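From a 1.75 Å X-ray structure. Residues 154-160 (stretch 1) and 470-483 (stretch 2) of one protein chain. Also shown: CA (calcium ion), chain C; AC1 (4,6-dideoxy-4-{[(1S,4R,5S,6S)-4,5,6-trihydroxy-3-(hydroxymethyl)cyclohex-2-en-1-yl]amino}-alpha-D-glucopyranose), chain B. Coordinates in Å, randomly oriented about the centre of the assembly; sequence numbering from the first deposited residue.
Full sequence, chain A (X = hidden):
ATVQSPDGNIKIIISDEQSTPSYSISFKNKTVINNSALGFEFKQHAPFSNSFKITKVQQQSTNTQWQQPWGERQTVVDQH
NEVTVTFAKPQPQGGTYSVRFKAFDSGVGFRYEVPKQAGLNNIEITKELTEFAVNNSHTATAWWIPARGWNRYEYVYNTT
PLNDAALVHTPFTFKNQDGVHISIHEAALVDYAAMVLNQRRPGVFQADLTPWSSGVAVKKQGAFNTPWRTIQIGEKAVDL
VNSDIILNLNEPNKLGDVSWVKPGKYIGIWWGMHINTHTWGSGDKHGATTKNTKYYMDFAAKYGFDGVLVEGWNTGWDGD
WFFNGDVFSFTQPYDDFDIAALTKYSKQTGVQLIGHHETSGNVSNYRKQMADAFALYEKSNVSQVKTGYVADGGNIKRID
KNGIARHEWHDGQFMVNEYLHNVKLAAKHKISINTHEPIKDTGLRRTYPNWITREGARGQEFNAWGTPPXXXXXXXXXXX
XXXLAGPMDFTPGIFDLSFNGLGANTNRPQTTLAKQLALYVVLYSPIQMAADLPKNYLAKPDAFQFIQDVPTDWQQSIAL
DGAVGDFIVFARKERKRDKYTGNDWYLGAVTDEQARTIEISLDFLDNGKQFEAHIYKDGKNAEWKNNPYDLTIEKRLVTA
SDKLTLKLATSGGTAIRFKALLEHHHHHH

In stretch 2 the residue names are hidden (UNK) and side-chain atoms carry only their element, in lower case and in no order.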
# COMPACT_ATOMS: atom_id res chain seq x y z
N GLU A 154 7.22 -8.99 2.13
CA GLU A 154 6.33 -9.87 2.89
C GLU A 154 7.05 -10.40 4.13
O GLU A 154 7.47 -11.56 4.22
CB GLU A 154 5.81 -10.99 2.00
CG GLU A 154 4.78 -10.49 0.97
CD GLU A 154 4.32 -11.57 -0.01
OE1 GLU A 154 3.28 -11.38 -0.67
OE2 GLU A 154 5.01 -12.61 -0.13
N TYR A 155 7.19 -9.51 5.12
CA TYR A 155 7.78 -9.83 6.42
C TYR A 155 6.88 -9.29 7.52
O TYR A 155 6.18 -8.29 7.33
CB TYR A 155 9.17 -9.19 6.57
CG TYR A 155 10.22 -9.86 5.74
CD1 TYR A 155 10.92 -10.95 6.24
CD2 TYR A 155 10.52 -9.42 4.45
CE1 TYR A 155 11.90 -11.59 5.48
CE2 TYR A 155 11.49 -10.05 3.68
CZ TYR A 155 12.18 -11.13 4.21
OH TYR A 155 13.15 -11.77 3.47
N VAL A 156 6.92 -9.93 8.69
CA VAL A 156 6.29 -9.30 9.85
C VAL A 156 7.22 -8.22 10.38
O VAL A 156 8.44 -8.26 10.19
CB VAL A 156 5.94 -10.34 10.94
CG1 VAL A 156 4.99 -11.41 10.38
CG2 VAL A 156 7.20 -10.97 11.52
N TYR A 157 6.63 -7.22 11.04
CA TYR A 157 7.40 -6.06 11.49
C TYR A 157 8.17 -6.38 12.77
O TYR A 157 7.67 -7.07 13.67
CB TYR A 157 6.46 -4.86 11.69
CG TYR A 157 6.17 -4.23 10.35
CD1 TYR A 157 5.23 -4.80 9.50
CD2 TYR A 157 6.91 -3.14 9.90
CE1 TYR A 157 5.00 -4.27 8.24
CE2 TYR A 157 6.70 -2.61 8.64
CZ TYR A 157 5.73 -3.18 7.81
OH TYR A 157 5.52 -2.66 6.56
N ASN A 158 9.40 -5.87 12.83
CA ASN A 158 10.24 -5.95 14.02
C ASN A 158 10.04 -4.71 14.88
O ASN A 158 9.89 -3.61 14.35
CB ASN A 158 11.71 -6.05 13.64
CG ASN A 158 11.99 -7.19 12.70
OD1 ASN A 158 12.58 -7.01 11.63
ND2 ASN A 158 11.57 -8.38 13.09
N THR A 159 10.05 -4.90 16.20
CA THR A 159 10.01 -3.80 17.16
C THR A 159 11.37 -3.76 17.85
O THR A 159 11.70 -4.66 18.63
CB THR A 159 8.91 -4.00 18.20
OG1 THR A 159 7.65 -4.18 17.54
CG2 THR A 159 8.83 -2.80 19.16
N THR A 160 12.20 -2.75 17.52
CA THR A 160 13.55 -2.72 18.07
C THR A 160 13.98 -1.29 18.38
O THR A 160 13.34 -0.34 17.91
CB THR A 160 14.58 -3.29 17.09
OG1 THR A 160 14.82 -2.34 16.04
CG2 THR A 160 14.12 -4.61 16.46
N UNK A 470 0.40 -14.65 10.48
CA UNK A 470 0.60 -13.29 10.99
C UNK A 470 0.29 -13.25 12.48
O UNK A 470 -0.67 -13.88 12.94
c UNK A 470 -0.06 -12.28 8.74
o UNK A 470 1.03 -12.63 8.26
n UNK A 470 -1.08 -11.88 7.99
c UNK A 470 -0.29 -12.29 10.25
N UNK A 471 1.07 -12.52 13.27
CA UNK A 471 0.82 -12.44 14.71
C UNK A 471 -0.33 -11.49 15.01
O UNK A 471 -0.72 -10.67 14.16
c UNK A 471 2.14 -11.88 15.27
c UNK A 471 2.29 -11.77 12.88
c UNK A 471 2.65 -11.02 14.14
N UNK A 472 -0.92 -11.58 16.21
CA UNK A 472 -1.99 -10.64 16.58
C UNK A 472 -1.66 -9.17 16.34
O UNK A 472 -2.56 -8.41 15.97
c UNK A 472 -0.76 -12.66 17.20
c UNK A 472 -1.90 -12.42 18.14
c UNK A 472 -2.18 -10.94 18.07
N UNK A 473 -0.41 -8.75 16.51
CA UNK A 473 -0.06 -7.34 16.35
C UNK A 473 0.03 -6.88 14.89
O UNK A 473 0.23 -5.69 14.63
c UNK A 473 1.27 -7.04 17.05
c UNK A 473 3.79 -7.38 17.03
o UNK A 473 4.83 -7.77 16.46
o UNK A 473 3.79 -6.79 18.14
c UNK A 473 2.46 -7.63 16.32
N UNK A 474 -0.11 -7.80 13.93
CA UNK A 474 0.24 -7.49 12.55
C UNK A 474 -0.59 -6.32 11.99
O UNK A 474 -0.03 -5.41 11.37
c UNK A 474 -0.05 -8.70 9.08
n UNK A 474 1.87 -8.21 10.00
n UNK A 474 0.88 -8.43 8.11
c UNK A 474 2.03 -8.13 8.69
c UNK A 474 0.06 -8.74 11.68
c UNK A 474 0.57 -8.57 10.28
N UNK A 475 -1.91 -6.34 12.18
CA UNK A 475 -2.73 -5.27 11.61
C UNK A 475 -2.32 -3.92 12.21
O UNK A 475 -2.19 -2.92 11.49
c UNK A 475 -4.28 -7.11 9.79
c UNK A 475 -5.05 -4.40 11.17
c UNK A 475 -4.23 -5.53 11.82
c UNK A 475 -4.63 -6.91 11.26
N UNK A 476 -2.11 -3.87 13.53
CA UNK A 476 -1.75 -2.60 14.15
C UNK A 476 -0.32 -2.18 13.80
O UNK A 476 0.04 -1.03 14.04
c UNK A 476 -1.93 -2.69 15.66
o UNK A 476 -1.00 -3.60 16.23
N UNK A 477 0.49 -3.09 13.24
CA UNK A 477 1.75 -2.68 12.62
C UNK A 477 1.51 -2.11 11.23
O UNK A 477 1.97 -1.01 10.91
s UNK A 477 4.31 -3.16 14.64
c UNK A 477 2.70 -3.87 12.53
c UNK A 477 3.20 -4.37 13.87
c UNK A 477 4.84 -4.11 16.08
N UNK A 478 0.78 -2.85 10.38
CA UNK A 478 0.50 -2.40 9.02
C UNK A 478 -0.06 -0.98 9.00
O UNK A 478 0.33 -0.17 8.16
c UNK A 478 -0.02 -4.75 7.96
c UNK A 478 -1.19 -5.55 7.37
c UNK A 478 -0.50 -3.34 8.33
c UNK A 478 1.16 -4.69 6.99
N UNK A 479 -0.97 -0.68 9.93
CA UNK A 479 -1.69 0.58 9.89
C UNK A 479 -0.76 1.79 9.98
O UNK A 479 -1.12 2.87 9.50
c UNK A 479 -2.72 0.64 11.02
N UNK A 480 0.41 1.65 10.58
CA UNK A 480 1.33 2.77 10.76
C UNK A 480 2.62 2.59 9.97
O UNK A 480 3.57 3.36 10.16
c UNK A 480 -0.22 2.19 13.75
c UNK A 480 -1.20 4.77 14.01
c UNK A 480 0.42 3.24 13.10
c UNK A 480 -1.83 3.71 14.67
c UNK A 480 -0.07 4.53 13.24
c UNK A 480 -1.35 2.42 14.53
c UNK A 480 1.64 2.97 12.25
N UNK A 481 2.67 1.60 9.10
CA UNK A 481 3.84 1.39 8.27
C UNK A 481 3.39 1.24 6.82
O UNK A 481 3.24 2.23 6.11
c UNK A 481 5.17 0.40 10.18
c UNK A 481 4.62 0.16 8.77
o UNK A 481 3.76 -0.98 8.79
N UNK A 482 3.13 -0.01 6.40
CA UNK A 482 2.69 -0.29 5.04
C UNK A 482 1.51 0.59 4.61
O UNK A 482 1.48 1.10 3.48
c UNK A 482 0.46 -1.52 0.75
c UNK A 482 1.48 -2.11 3.70
n UNK A 482 1.40 -2.31 1.26
c UNK A 482 2.26 -1.94 2.39
c UNK A 482 2.32 -1.77 4.92
n UNK A 482 -0.29 -1.95 -0.27
n UNK A 482 0.26 -0.30 1.24
N UNK A 483 0.53 0.80 5.49
CA UNK A 483 -0.67 1.53 5.07
C UNK A 483 -0.41 3.02 4.89
O UNK A 483 -1.23 3.70 4.26
c UNK A 483 -2.29 -0.15 6.16
c UNK A 483 -3.96 -0.09 3.93
c UNK A 483 -1.82 1.31 6.05
s UNK A 483 -2.55 -0.99 4.57
CA CA C . 1.78 -12.58 -2.17
C1 AC1 B . 5.03 -17.38 -2.16
O2 AC1 B . 6.02 -15.36 -1.35
C2 AC1 B . 5.04 -15.87 -2.27
C4A AC1 B . -1.94 -15.55 -5.22
C3 AC1 B . 3.68 -15.28 -2.00
O3 AC1 B . 3.74 -13.84 -2.04
C4 AC1 B . 2.69 -15.82 -3.00
N4A AC1 B . 1.39 -15.08 -3.00
C5 AC1 B . 2.54 -17.25 -2.51
O5 AC1 B . 3.81 -17.97 -2.81
C6 AC1 B . 1.40 -18.01 -3.12
C1B AC1 B . 0.89 -14.68 -4.37
C2B AC1 B . -0.51 -13.79 -4.22
O2B AC1 B . -0.28 -12.77 -3.25
C3B AC1 B . -1.61 -14.62 -3.93
O3B AC1 B . -2.81 -13.87 -3.61
O4 AC1 B . -2.95 -16.49 -4.91
C5B AC1 B . -0.78 -16.26 -5.72
C7B AC1 B . 0.70 -15.75 -5.28
C6B AC1 B . -0.93 -17.00 -7.06
O6B AC1 B . -0.97 -16.04 -8.07
O HOH W 1 3.86 -7.35 11.81
O HOH W 2 5.37 -8.61 14.01
O HOH W 3 7.35 -6.70 16.43
O HOH W 4 5.70 -5.07 19.28

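Position 470 carries two carbons, the second bearing one oxygen and one nitrogen, and touches nothing on stretch 1. Two carbons ending in one oxygen and one nitrogen make a short amide, one carbon shorter than glutamine: Asn470.

Position 471 has three carbons closing a ring onto its own N, and one ring carbon packs against Val156. This is Pro471, whose CD lies 3.7 Å from Val156 CG1. Position 472 repeats the three-carbon ring but stays out of reach: Pro472.

Position 473 shows three carbons, the third carrying two oxygens, one of them near Tyr157 O. It is Glu473. Its OE2 stays 4.0 Å from Tyr157 O, and since neither atom has a proton to give, waters that donate to both link them.

Position 474 has one carbon, then a five-membered ring of three carbons and two nitrogens, which lies near Tyr155 O and Val156: His474. Its CB leaves sideways, yet the ring comes nearer, with Tyr155 O at its edge, 4.4 Å from His474 CE1. Its N bonds back to Pro471 O (2.9 Å), closing a type I turn.

Position 475, four carbons forked at the first with one arm two carbons long, is Ile475, out of reach. Position 476, one carbon and one oxygen, is Ser476; its OG donates to Glu473 O (2.9 Å), staying within its own stretch.

Position 477 is an unbranched run of two carbons, sulfur and carbon, with carbons near Tyr157 and Thr159. It is Met477: CG lies 4.0 Å from Tyr157 CB, and CE reaches to 3.2 Å from Thr159 OG1.

Position 478 has four carbons forked at the second, and one terminal carbon comes near the Tyr157 ring. This is Leu478, with CD2 4.1 Å from Tyr157 CE1. Position 479, a single carbon, is Ala479; position 480, one carbon and a six-carbon ring, is Phe480. Neither reaches across.

Position 481 has one carbon carrying an oxygen and a carbon, the oxygen over one face of the Tyr157 ring. It is Thr481, with OG1 3.1 Å from Tyr157 CZ and donating to Met477 O (2.8 Å).

Position 482 has three carbons, a nitrogen, then a carbon with two more nitrogens, its CB near Tyr157 OH: Arg482. That CB is 3.7 Å from Tyr157 OH, but the side chain's end leads away. Position 483, again two carbons, sulfur and carbon, is Met483, out of reach.

The rule is a tyrosine packed among Met477, Leu478 and Thr481, with water supplying polar links. Water 1 accepts from Tyr157 N (2.9 Å) and bonds His474 ND1 (2.8 Å); water 2 donates to both Tyr157 O (2.8 Å) and Glu473 OE2 (2.6 Å), letting two acceptors face each other. Water 3 donates to the same pair, Tyr157 O (2.8 Å) and Glu473 OE2 (2.7 Å), and accepts from Thr159 OG1 (2.8 Å).

Stretch 2, residues 470-483: NPPEHISMLAFTRM
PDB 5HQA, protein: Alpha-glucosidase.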